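DUF985 domain-containing protein (Shewanella oneidensis, PDB 1YUD) is of unknown function but belongs to the cupin superfamily, whose beta-barrel fold often holds a small-molecule or metal site. Local coordinates at the interface of chains A and B. Numbering follows the deposited sequence. Chains: chain A/B, hypothetical protein SO0799.

Contact 1: the interface of chains A and B. Residues chain A 21, 36, 53, 128; chain B 101, 106-108.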
loop_
_atom_site.group_PDB
_atom_site.type_symbol
_atom_site.label_atom_id
_atom_site.label_comp_id
_atom_site.label_asym_id
_atom_site.label_seq_id
_atom_site.Cartn_x
_atom_site.Cartn_y
_atom_site.Cartn_z
ATOM N N LEU A 21 12.562 6.399 8.823
ATOM C CA LEU A 21 12.088 6.522 7.452
ATOM C C LEU A 21 12.461 7.870 6.837
ATOM O O LEU A 21 12.132 8.143 5.685
ATOM C CB LEU A 21 10.572 6.311 7.388
ATOM C CG LEU A 21 10.010 4.972 7.888
ATOM C CD1 LEU A 21 8.488 4.984 7.763
ATOM C CD2 LEU A 21 10.601 3.818 7.098
ATOM N N TYR A 36 9.374 4.312 -3.294
ATOM C CA TYR A 36 9.824 3.865 -4.609
ATOM C C TYR A 36 9.049 4.577 -5.697
ATOM O O TYR A 36 7.928 5.037 -5.476
ATOM C CB TYR A 36 9.606 2.366 -4.799
ATOM C CG TYR A 36 10.237 1.482 -3.763
ATOM C CD1 TYR A 36 9.662 1.330 -2.508
ATOM C CD2 TYR A 36 11.417 0.803 -4.035
ATOM C CE1 TYR A 36 10.256 0.516 -1.537
ATOM C CE2 TYR A 36 12.020 -0.003 -3.083
ATOM C CZ TYR A 36 11.439 -0.143 -1.830
ATOM O OH TYR A 36 12.070 -0.890 -0.853
ATOM N N TYR A 53 5.819 7.395 2.030
ATOM C CA TYR A 53 5.345 7.084 3.354
ATOM C C TYR A 53 4.611 8.389 3.688
ATOM O O TYR A 53 4.707 9.353 2.926
ATOM C CB TYR A 53 6.529 6.874 4.274
ATOM C CG TYR A 53 7.194 5.528 4.158
ATOM C CD1 TYR A 53 6.633 4.408 4.769
ATOM C CD2 TYR A 53 8.416 5.376 3.510
ATOM C CE1 TYR A 53 7.276 3.169 4.749
ATOM C CE2 TYR A 53 9.070 4.141 3.486
ATOM C CZ TYR A 53 8.496 3.048 4.110
ATOM O OH TYR A 53 9.137 1.834 4.147
ATOM N N LEU A 128 1.125 6.206 10.408
ATOM C CA LEU A 128 1.994 5.937 9.276
ATOM C C LEU A 128 1.032 5.418 8.212
ATOM O O LEU A 128 0.168 4.578 8.491
ATOM C CB LEU A 128 3.028 4.860 9.617
ATOM C CG LEU A 128 3.973 4.611 8.435
ATOM C CD1 LEU A 128 4.780 5.863 8.200
ATOM C CD2 LEU A 128 4.882 3.421 8.691
ATOM N N LEU B 101 11.719 -1.292 12.761
ATOM C CA LEU B 101 12.724 -0.501 12.049
ATOM C C LEU B 101 14.159 -0.703 12.546
ATOM O O LEU B 101 15.117 -0.432 11.812
ATOM C CB LEU B 101 12.333 0.977 12.127
ATOM C CG LEU B 101 10.894 1.258 11.656
ATOM C CD1 LEU B 101 10.259 2.399 12.467
ATOM C CD2 LEU B 101 10.897 1.558 10.158
ATOM N N ARG B 106 10.960 -2.902 7.187
ATOM C CA ARG B 106 10.434 -1.686 6.590
ATOM C C ARG B 106 8.931 -1.945 6.387
ATOM O O ARG B 106 8.517 -3.094 6.209
ATOM C CB ARG B 106 11.143 -1.446 5.247
ATOM C CG ARG B 106 11.411 0.014 4.867
ATOM C CD ARG B 106 12.720 0.541 5.458
ATOM N NE ARG B 106 12.732 0.523 6.919
ATOM C CZ ARG B 106 13.832 0.633 7.653
ATOM N NH1 ARG B 106 15.007 0.770 7.056
ATOM N NH2 ARG B 106 13.758 0.600 8.980
ATOM N N PRO B 107 8.095 -0.894 6.431
ATOM C CA PRO B 107 6.661 -1.133 6.239
ATOM C C PRO B 107 6.296 -1.288 4.762
ATOM O O PRO B 107 5.172 -1.642 4.419
ATOM C CB PRO B 107 6.010 0.109 6.859
ATOM C CG PRO B 107 7.062 0.675 7.746
ATOM C CD PRO B 107 8.316 0.464 6.944
ATOM N N GLN B 108 7.247 -1.007 3.886
ATOM C CA GLN B 108 7.004 -1.115 2.456
ATOM C C GLN B 108 8.166 -1.806 1.766
ATOM O O GLN B 108 9.264 -1.904 2.317
ATOM C CB GLN B 108 6.787 0.268 1.849
ATOM C CG GLN B 108 5.380 0.797 2.040
ATOM C CD GLN B 108 5.181 2.185 1.466
ATOM O OE1 GLN B 108 5.600 2.479 0.343
ATOM N NE2 GLN B 108 4.521 3.048 2.236
#
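A:Tyr53 pushes its ring against B:Pro107 and B:Gln108, a short run of one cupin subunit lying against a strand of the other. The ring and the B:Pro107 side chain cross at about a right angle. CB of B:Pro107 lies at the ring edge, and its CD is 3.6 Å from CE1 of A:Tyr53. One ring face receives the amide carbon CD of B:Gln108, 4.0 Å above the plane and offset toward the rim. The two side chains run past each other in opposite directions, with ring and amide planes 35° apart. The phenol OH neighbours B:Arg106 in a contact too short to interpret. B:Pro107 also meets A:Leu128, whose CD2 is 3.6 Å from CG of the proline. Chi1 of -178° sets CG of A:Leu128 opposite its backbone N and sends the methyl toward the proline ring. A:Leu21 backs the ring from its own chain, with CD1 on the other face of the tyrosine. Its second methyl, CD2, meets CD2 of B:Leu101 at 3.8 Å. Replacing A:Tyr53 with an alanine would probably leave B:Pro107 and the B:Gln108 amide without their aromatic neighbour and open a gap beside A:Leu21. B:Leu101 also takes a weak hydrogen bond at its carbonyl from NH2 of B:Arg106.

Contact 2: the interface of chains A and B. Residues chain A 72, 74, 108; chain B 35-36, 51-52, 131.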
loop_
_atom_site.group_PDB
_atom_site.type_symbol
_atom_site.label_atom_id
_atom_site.label_comp_id
_atom_site.label_asym_id
_atom_site.label_seq_id
_atom_site.Cartn_x
_atom_site.Cartn_y
_atom_site.Cartn_z
HETATM N N MSE A 72 -3.894 5.407 -3.990
HETATM C CA MSE A 72 -4.306 4.342 -3.127
HETATM C C MSE A 72 -3.762 4.641 -1.738
HETATM O O MSE A 72 -2.722 5.282 -1.586
HETATM C CB MSE A 72 -3.808 3.002 -3.672
HETATM C CG MSE A 72 -4.747 2.396 -4.735
HETATM SE SE MSE A 72 -6.477 1.834 -4.016
HETATM C CE MSE A 72 -5.839 0.416 -2.859
ATOM N N TYR A 74 -2.755 2.856 1.901
ATOM C CA TYR A 74 -2.546 1.623 2.643
ATOM C C TYR A 74 -2.388 2.022 4.102
ATOM O O TYR A 74 -2.088 3.176 4.403
ATOM C CB TYR A 74 -1.295 0.918 2.107
ATOM C CG TYR A 74 -1.441 0.561 0.643
ATOM C CD1 TYR A 74 -2.023 -0.643 0.258
ATOM C CD2 TYR A 74 -1.096 1.470 -0.348
ATOM C CE1 TYR A 74 -2.266 -0.927 -1.075
ATOM C CE2 TYR A 74 -1.344 1.201 -1.682
ATOM C CZ TYR A 74 -1.936 0.001 -2.039
ATOM O OH TYR A 74 -2.277 -0.238 -3.351
ATOM N N GLN A 108 -7.379 -0.428 3.213
ATOM C CA GLN A 108 -7.094 0.271 1.961
ATOM C C GLN A 108 -8.241 1.155 1.529
ATOM O O GLN A 108 -9.399 0.881 1.811
ATOM C CB GLN A 108 -6.804 -0.717 0.820
ATOM C CG GLN A 108 -5.339 -1.090 0.638
ATOM C CD GLN A 108 -5.172 -2.377 -0.152
ATOM O OE1 GLN A 108 -5.245 -2.386 -1.391
ATOM N NE2 GLN A 108 -4.965 -3.485 0.564
ATOM N N SER B 35 -8.970 -5.322 -3.812
ATOM C CA SER B 35 -9.601 -4.182 -3.151
ATOM C C SER B 35 -10.097 -3.152 -4.180
ATOM O O SER B 35 -11.283 -2.804 -4.201
ATOM C CB SER B 35 -8.611 -3.528 -2.196
ATOM O OG SER B 35 -7.645 -2.808 -2.924
ATOM N N TYR B 36 -9.191 -2.650 -5.019
ATOM C CA TYR B 36 -9.563 -1.679 -6.052
ATOM C C TYR B 36 -8.740 -1.942 -7.310
ATOM O O TYR B 36 -7.663 -2.556 -7.254
ATOM C CB TYR B 36 -9.328 -0.224 -5.595
ATOM C CG TYR B 36 -10.051 0.176 -4.314
ATOM C CD1 TYR B 36 -9.582 -0.255 -3.074
ATOM C CD2 TYR B 36 -11.230 0.938 -4.344
ATOM C CE1 TYR B 36 -10.262 0.043 -1.897
ATOM C CE2 TYR B 36 -11.916 1.246 -3.173
ATOM C CZ TYR B 36 -11.426 0.790 -1.948
ATOM O OH TYR B 36 -12.079 1.043 -0.751
ATOM N N SER B 51 -4.698 -3.651 -7.075
ATOM C CA SER B 51 -4.347 -3.709 -5.673
ATOM C C SER B 51 -5.194 -4.717 -4.887
ATOM O O SER B 51 -6.418 -4.786 -5.045
ATOM C CB SER B 51 -4.499 -2.315 -5.075
ATOM O OG SER B 51 -4.181 -2.318 -3.697
ATOM N N ILE B 52 -4.541 -5.486 -4.025
ATOM C CA ILE B 52 -5.241 -6.473 -3.231
ATOM C C ILE B 52 -4.843 -6.436 -1.761
ATOM O O ILE B 52 -4.027 -5.617 -1.359
ATOM C CB ILE B 52 -4.963 -7.894 -3.734
ATOM C CG1 ILE B 52 -3.482 -8.234 -3.537
ATOM C CG2 ILE B 52 -5.380 -8.012 -5.197
ATOM C CD1 ILE B 52 -3.185 -9.712 -3.601
ATOM N N CYS B 131 -0.885 -5.524 -1.541
ATOM C CA CYS B 131 -0.006 -5.618 -2.699
ATOM C C CYS B 131 -0.467 -4.764 -3.876
ATOM O O CYS B 131 -1.646 -4.591 -4.071
ATOM C CB CYS B 131 0.114 -7.070 -3.124
ATOM S SG CYS B 131 1.044 -8.107 -1.979
#
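The flat carboxamide of A:Gln108 has a serine hydroxyl on either side of its plane. OG of B:Ser51 and OG of B:Ser35 donate to OE1 from opposite faces. The B:Ser51 bond is 2.5 Å from OG to OE1 of A:Gln108, with the donor tilted 28° from the carbonyl plane. The B:Ser35 bond is 2.9 Å from OG to the same OE1, and its donor stands above that plane. NE2 of A:Gln108 donates to the backbone O of B:Ile52 at 3.0 Å. That acceptor lies close to the amide plane, so the group is held at both oxygen and nitrogen. The phenol OH of A:Tyr74 shares a hydrogen bond with OG of B:Ser51 at 2.8 Å. B:Ser51 places its hydroxyl there by turning OG opposite its backbone N, chi1 179°. OG of B:Ser35 also lies 3.1 Å from O of B:Ser51, and its one hydrogen can serve either acceptor. Selenomethionine A:Met72 bends at chi2 and chi3, its methyl CE 3.8 Å from CD1 of B:Tyr36. A leucine in place of A:Gln108 would probably leave B:Ser35 OG and the B:Ile52 carbonyl without their mate across the contact, with B:Ser51 keeping its link to A:Tyr74. The site joins the subunits by a polar network, likely fixing the register of the dimer seen in the crystal.

Contact 3: the interface of chains A and B. Residues chain A 51-52, 76, 129-130; chain B 74, 107-108.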
loop_
_atom_site.group_PDB
_atom_site.type_symbol
_atom_site.label_atom_id
_atom_site.label_comp_id
_atom_site.label_asym_id
_atom_site.label_seq_id
_atom_site.Cartn_x
_atom_site.Cartn_y
_atom_site.Cartn_z
ATOM N N SER A 51 5.243 5.699 -4.744
ATOM C CA SER A 51 4.742 5.473 -3.394
ATOM C C SER A 51 5.573 6.295 -2.416
ATOM O O SER A 51 6.766 6.490 -2.615
ATOM C CB SER A 51 4.842 3.996 -3.014
ATOM O OG SER A 51 4.612 3.813 -1.624
ATOM N N ILE A 52 4.934 6.780 -1.363
ATOM C CA ILE A 52 5.614 7.569 -0.358
ATOM C C ILE A 52 5.063 7.138 0.977
ATOM O O ILE A 52 3.976 6.562 1.056
ATOM C CB ILE A 52 5.303 9.062 -0.482
ATOM C CG1 ILE A 52 3.847 9.300 -0.089
ATOM C CG2 ILE A 52 5.564 9.545 -1.890
ATOM C CD1 ILE A 52 3.438 10.750 -0.055
ATOM N N HIS A 76 -0.352 1.228 7.583
ATOM C CA HIS A 76 0.750 0.519 8.225
ATOM C C HIS A 76 0.554 0.351 9.721
ATOM O O HIS A 76 0.601 -0.772 10.246
ATOM C CB HIS A 76 2.059 1.246 7.973
ATOM C CG HIS A 76 2.407 1.358 6.526
ATOM N ND1 HIS A 76 2.604 0.254 5.727
ATOM C CD2 HIS A 76 2.643 2.440 5.744
ATOM C CE1 HIS A 76 2.956 0.652 4.516
ATOM N NE2 HIS A 76 2.990 1.971 4.500
ATOM N N VAL A 129 1.200 5.909 6.994
ATOM C CA VAL A 129 0.313 5.555 5.908
ATOM C C VAL A 129 1.039 5.409 4.578
ATOM O O VAL A 129 2.026 6.103 4.310
ATOM C CB VAL A 129 -0.780 6.641 5.791
ATOM C CG1 VAL A 129 -0.944 7.108 4.362
ATOM C CG2 VAL A 129 -2.062 6.124 6.370
ATOM N N GLY A 130 0.542 4.500 3.743
ATOM C CA GLY A 130 1.144 4.310 2.438
ATOM C C GLY A 130 0.278 4.968 1.387
ATOM O O GLY A 130 -0.932 4.759 1.361
ATOM N N TYR B 74 2.796 -3.281 0.922
ATOM C CA TYR B 74 2.460 -2.385 2.029
ATOM C C TYR B 74 2.085 -3.156 3.292
ATOM O O TYR B 74 1.006 -3.726 3.351
ATOM C CB TYR B 74 1.270 -1.546 1.624
ATOM C CG TYR B 74 1.529 -0.697 0.421
ATOM C CD1 TYR B 74 2.066 0.582 0.566
ATOM C CD2 TYR B 74 1.274 -1.175 -0.868
ATOM C CE1 TYR B 74 2.352 1.373 -0.539
ATOM C CE2 TYR B 74 1.558 -0.388 -1.994
ATOM C CZ TYR B 74 2.105 0.888 -1.812
ATOM O OH TYR B 74 2.431 1.685 -2.882
ATOM N N PRO B 107 8.095 -0.894 6.431
ATOM C CA PRO B 107 6.661 -1.133 6.239
ATOM C C PRO B 107 6.296 -1.288 4.762
ATOM O O PRO B 107 5.172 -1.642 4.419
ATOM C CB PRO B 107 6.010 0.109 6.859
ATOM C CG PRO B 107 7.062 0.675 7.746
ATOM C CD PRO B 107 8.316 0.464 6.944
ATOM N N GLN B 108 7.247 -1.007 3.886
ATOM C CA GLN B 108 7.004 -1.115 2.456
ATOM C C GLN B 108 8.166 -1.806 1.766
ATOM O O GLN B 108 9.264 -1.904 2.317
ATOM C CB GLN B 108 6.787 0.268 1.849
ATOM C CG GLN B 108 5.380 0.797 2.040
ATOM C CD GLN B 108 5.181 2.185 1.466
ATOM O OE1 GLN B 108 5.600 2.479 0.343
ATOM N NE2 GLN B 108 4.521 3.048 2.236
#
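Strands 50-57, 71-76 and 126-133 of chain A receive the B:Pro107 loop, the start of strand 108-111 and strand 71-76 of chain B. The contact lies in the two-fold interface of two cupin subunits. The extended side chain of B:Gln108 reaches between A:Ser51 and A:His76 and bonds to both. Its OE1 accepts from OG of A:Ser51 at 2.6 Å, with the donor tilted from the carbonyl plane. Its NE2 donates to NE2 of A:His76 at 2.9 Å, with an angle of 158° at the hydrogen. The acceptor nitrogen lies close to the amide plane, and ring and amide are turned 20° from each other. The two bonds should therefore limit rotation of the carboxamide. Chi1 of A:Ser51, 168°, carries the hydroxyl away from the backbone N and toward the glutamine. That serine OG has a weak, alternative bond to the phenol OH of B:Tyr74. CA of A:Gly130 lies 3.6 Å from NE2 of B:Gln108; a side chain there might crowd the amide. B:Pro107 lies over one face of the A:His76 imidazole, with its CB 3.8 Å from the ring centroid in a CH-pi contact.

Contact 4: the interface of chains A and B. Residues chain A 74, 107-108; chain B 52-53, 76, 130.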
loop_
_atom_site.group_PDB
_atom_site.type_symbol
_atom_site.label_atom_id
_atom_site.label_comp_id
_atom_site.label_asym_id
_atom_site.label_seq_id
_atom_site.Cartn_x
_atom_site.Cartn_y
_atom_site.Cartn_z
ATOM N N TYR A 74 -2.755 2.856 1.901
ATOM C CA TYR A 74 -2.546 1.623 2.643
ATOM C C TYR A 74 -2.388 2.022 4.102
ATOM O O TYR A 74 -2.088 3.176 4.403
ATOM C CB TYR A 74 -1.295 0.918 2.107
ATOM C CG TYR A 74 -1.441 0.561 0.643
ATOM C CD1 TYR A 74 -2.023 -0.643 0.258
ATOM C CD2 TYR A 74 -1.096 1.470 -0.348
ATOM C CE1 TYR A 74 -2.266 -0.927 -1.075
ATOM C CE2 TYR A 74 -1.344 1.201 -1.682
ATOM C CZ TYR A 74 -1.936 0.001 -2.039
ATOM O OH TYR A 74 -2.277 -0.238 -3.351
ATOM N N PRO A 107 -8.317 -1.330 5.766
ATOM C CA PRO A 107 -6.902 -1.019 5.538
ATOM C C PRO A 107 -6.556 -0.285 4.244
ATOM O O PRO A 107 -5.542 0.420 4.184
ATOM C CB PRO A 107 -6.234 -2.381 5.635
ATOM C CG PRO A 107 -7.071 -3.061 6.657
ATOM C CD PRO A 107 -8.466 -2.733 6.176
ATOM N N GLN A 108 -7.379 -0.428 3.213
ATOM C CA GLN A 108 -7.094 0.271 1.961
ATOM C C GLN A 108 -8.241 1.155 1.529
ATOM O O GLN A 108 -9.399 0.881 1.811
ATOM C CB GLN A 108 -6.804 -0.717 0.820
ATOM C CG GLN A 108 -5.339 -1.090 0.638
ATOM C CD GLN A 108 -5.172 -2.377 -0.152
ATOM O OE1 GLN A 108 -5.245 -2.386 -1.391
ATOM N NE2 GLN A 108 -4.965 -3.485 0.564
ATOM N N ILE B 52 -4.541 -5.486 -4.025
ATOM C CA ILE B 52 -5.241 -6.473 -3.231
ATOM C C ILE B 52 -4.843 -6.436 -1.761
ATOM O O ILE B 52 -4.027 -5.617 -1.359
ATOM C CB ILE B 52 -4.963 -7.894 -3.734
ATOM C CG1 ILE B 52 -3.482 -8.234 -3.537
ATOM C CG2 ILE B 52 -5.380 -8.012 -5.197
ATOM C CD1 ILE B 52 -3.185 -9.712 -3.601
ATOM N N TYR B 53 -5.459 -7.315 -0.976
ATOM C CA TYR B 53 -5.195 -7.473 0.450
ATOM C C TYR B 53 -4.604 -8.853 0.379
ATOM O O TYR B 53 -5.064 -9.658 -0.409
ATOM C CB TYR B 53 -6.487 -7.591 1.292
ATOM C CG TYR B 53 -7.278 -6.326 1.504
ATOM C CD1 TYR B 53 -6.835 -5.336 2.370
ATOM C CD2 TYR B 53 -8.469 -6.114 0.834
ATOM C CE1 TYR B 53 -7.568 -4.158 2.555
ATOM C CE2 TYR B 53 -9.203 -4.947 1.005
ATOM C CZ TYR B 53 -8.749 -3.973 1.863
ATOM O OH TYR B 53 -9.465 -2.807 1.988
ATOM N N HIS B 76 0.296 -4.108 6.377
ATOM C CA HIS B 76 -0.979 -3.713 6.975
ATOM C C HIS B 76 -1.160 -4.087 8.446
ATOM O O HIS B 76 -1.735 -3.311 9.196
ATOM C CB HIS B 76 -2.142 -4.342 6.204
ATOM C CG HIS B 76 -2.572 -3.569 5.000
ATOM N ND1 HIS B 76 -2.291 -2.232 4.833
ATOM C CD2 HIS B 76 -3.313 -3.935 3.927
ATOM C CE1 HIS B 76 -2.840 -1.806 3.709
ATOM N NE2 HIS B 76 -3.466 -2.820 3.140
ATOM N N GLY B 130 -0.689 -5.505 1.851
ATOM C CA GLY B 130 -1.411 -4.883 0.764
ATOM C C GLY B 130 -0.460 -4.941 -0.422
ATOM O O GLY B 130 0.680 -4.463 -0.318
#
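A:Pro107 sits squarely over the imidazole of B:His76, its CB 3.7 Å from the ring centroid in a CH-pi contact. The carboxamide of A:Gln108 lies at the imidazole edge. The glutamine and histidine side chains cross at about a right angle, with amide and ring planes 36° apart. NE2 of A:Gln108 donates to NE2 of B:His76 at 3.1 Å. The donor lies in the imidazole plane, but the bond is bent to 139° at the hydrogen. The site is the twin of that round B:Gln108 in the two-fold interface of the cupin subunits. Here the amide nitrogen also serves the B:Ile52 carbonyl, an added bond, and this pair of acceptors should hold the amide against turning. CE1 of B:His76 comes 3.5 Å from CB of A:Tyr74 and lies at the edge of the tyrosine ring. B:Tyr53 turns one ring face to CD of A:Gln108, offset toward the rim. Chi1 of -74° sets its CG opposite the carbonyl carbon and swings the ring across the glutamine stem. The phenol OH takes a weak hydrogen bond from the backbone N of A:Gln108. In the fold, strands 50-57, 71-76 and 126-133 of chain B face the chain A loop at A:Pro107 and A:Gln108, beside A:Tyr74 on strand 71-76.

The four contacts belong to one two-fold interface and fall into two groups. Contact 1 and contact 3 have C-alpha centres about 5 Å apart and share B:Pro107 and B:Gln108. Contact 2 and contact 4 are equally close and share A:Tyr74, A:Gln108 and B:Ile52. Between the groups, the centres of contact 1 and contact 2 are about 16 Å apart, and those of contact 3 and contact 4 about 10 Å. Each group includes Gln108 of one chain, facing strands 50-57, 71-76 and 126-133 of the other. The two-fold pairing is consistent with a dimer, but the structure alone does not show that it is the biological form.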